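Local atomic coordinates of protein ACDH-11, isoform b (Caenorhabditis elegans, PDB entry 4Y9J), a protein that belongs to the acyl-CoA dehydrogenase family of flavoproteins and holds flavin-adenine dinucleotide in a four-chain assembly. Residues Ile238-Ser241 and Asp242-Leu246. Residues are numbered along the deposited sequence; the frame is centred on the assembly and turned at random.
Sequences IVDS and DGNAL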
loop_
_atom_site.group_PDB
_atom_site.type_symbol
_atom_site.label_atom_id
_atom_site.label_comp_id
_atom_site.label_asym_id
_atom_site.label_seq_id
_atom_site.Cartn_x
_atom_site.Cartn_y
_atom_site.Cartn_z
ATOM N N ILE B 238 7.742 42.257 2.623
ATOM C CA ILE B 238 9.089 42.684 2.787
ATOM C C ILE B 238 9.165 43.282 4.173
ATOM O O ILE B 238 8.232 43.973 4.602
ATOM C CB ILE B 238 9.503 43.692 1.687
ATOM C CG1 ILE B 238 9.666 42.895 0.371
ATOM C CG2 ILE B 238 10.760 44.422 2.121
ATOM C CD1 ILE B 238 10.328 43.675 -0.742
ATOM N N VAL B 239 10.218 42.926 4.889
ATOM C CA VAL B 239 10.464 43.416 6.242
ATOM C C VAL B 239 11.370 44.654 6.156
ATOM O O VAL B 239 12.427 44.594 5.557
ATOM C CB VAL B 239 11.208 42.340 7.077
ATOM C CG1 VAL B 239 11.469 42.851 8.489
ATOM C CG2 VAL B 239 10.433 41.025 7.101
ATOM N N ASP B 240 10.950 45.764 6.764
ATOM C CA ASP B 240 11.747 46.979 6.711
ATOM C C ASP B 240 12.913 46.944 7.731
ATOM O O ASP B 240 13.058 45.991 8.491
ATOM C CB ASP B 240 10.849 48.206 6.888
ATOM C CG ASP B 240 10.226 48.282 8.243
ATOM O OD1 ASP B 240 10.829 47.851 9.229
ATOM O OD2 ASP B 240 9.108 48.774 8.325
ATOM N N SER B 241 13.751 47.979 7.738
ATOM C CA SER B 241 14.918 48.033 8.630
ATOM C C SER B 241 14.548 48.146 10.133
ATOM O O SER B 241 15.414 48.097 10.985
ATOM C CB SER B 241 15.789 49.219 8.228
ATOM O OG SER B 241 15.029 50.404 8.408
ATOM N N ASP B 242 13.276 48.329 10.469
ATOM C CA ASP B 242 12.846 48.307 11.873
ATOM C C ASP B 242 12.310 46.929 12.270
ATOM O O ASP B 242 11.942 46.711 13.419
ATOM C CB ASP B 242 11.744 49.319 12.102
ATOM C CG ASP B 242 12.220 50.737 11.950
ATOM O OD1 ASP B 242 13.157 51.161 12.656
ATOM O OD2 ASP B 242 11.617 51.448 11.133
ATOM N N GLY B 243 12.205 46.023 11.308
ATOM C CA GLY B 243 11.744 44.681 11.596
ATOM C C GLY B 243 10.247 44.516 11.462
ATOM O O GLY B 243 9.694 43.526 11.978
ATOM N N ASN B 244 9.599 45.480 10.785
ATOM C CA ASN B 244 8.144 45.505 10.607
ATOM C C ASN B 244 7.771 45.211 9.147
ATOM O O ASN B 244 8.607 45.288 8.252
ATOM C CB ASN B 244 7.554 46.872 11.021
ATOM C CG ASN B 244 7.803 47.228 12.496
ATOM O OD1 ASN B 244 7.820 46.384 13.389
ATOM N ND2 ASN B 244 7.974 48.504 12.750
ATOM N N ALA B 245 6.496 44.921 8.931
ATOM C CA ALA B 245 5.963 44.697 7.613
ATOM C C ALA B 245 4.563 45.344 7.519
ATOM O O ALA B 245 4.006 45.746 8.542
ATOM C CB ALA B 245 5.905 43.197 7.338
ATOM N N LEU B 246 4.032 45.495 6.310
ATOM C CA LEU B 246 2.695 46.076 6.121
ATOM C C LEU B 246 1.647 44.964 6.043
ATOM O O LEU B 246 1.826 44.009 5.293
ATOM C CB LEU B 246 2.628 46.853 4.811
ATOM C CG LEU B 246 2.507 48.374 4.732
ATOM C CD1 LEU B 246 3.860 49.077 4.695
ATOM C CD2 LEU B 246 1.686 48.737 3.489
HETATM O O HOH W 1 5.341 44.347 4.063
#
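D240 to G243 form a type I beta turn with a G1 bulge, a local contact at the surface of the acyl-CoA dehydrogenase middle domain, where the chain leaving strand 231-238 doubles back as a beta hairpin into strand 244-245. G243 N donates to D240 O at 2.9 Å, closing the turn, and D240 N points nearly straight down the N244 carbonyl, 2.8 Å from its O. G243 takes the bulge position, whose positive phi (91°) suits glycine. The D240 carboxylate folds over its own turn: CG stands between the backbone N and the carbonyl carbon (chi1 66°), which carries OD1 to the amides beyond. OD1 takes D242 N at 2.8 Å, a bent bond, and N244 N at 3.1 Å, a straighter one (165°), the donors arriving from opposite faces of the carboxylate. The bond from D242 N makes an Asx turn; that from N244 N ties the same oxygen to the returning strand. V239 CG1 lies against G243 CA at 3.6 Å. A water links I238 O to L246 N where the arms diverge. V239 also packs on strand 206-209, I238 touches strand 252-258, and N244 and A245 continue the sheet antiparallel into a strand of the second subunit.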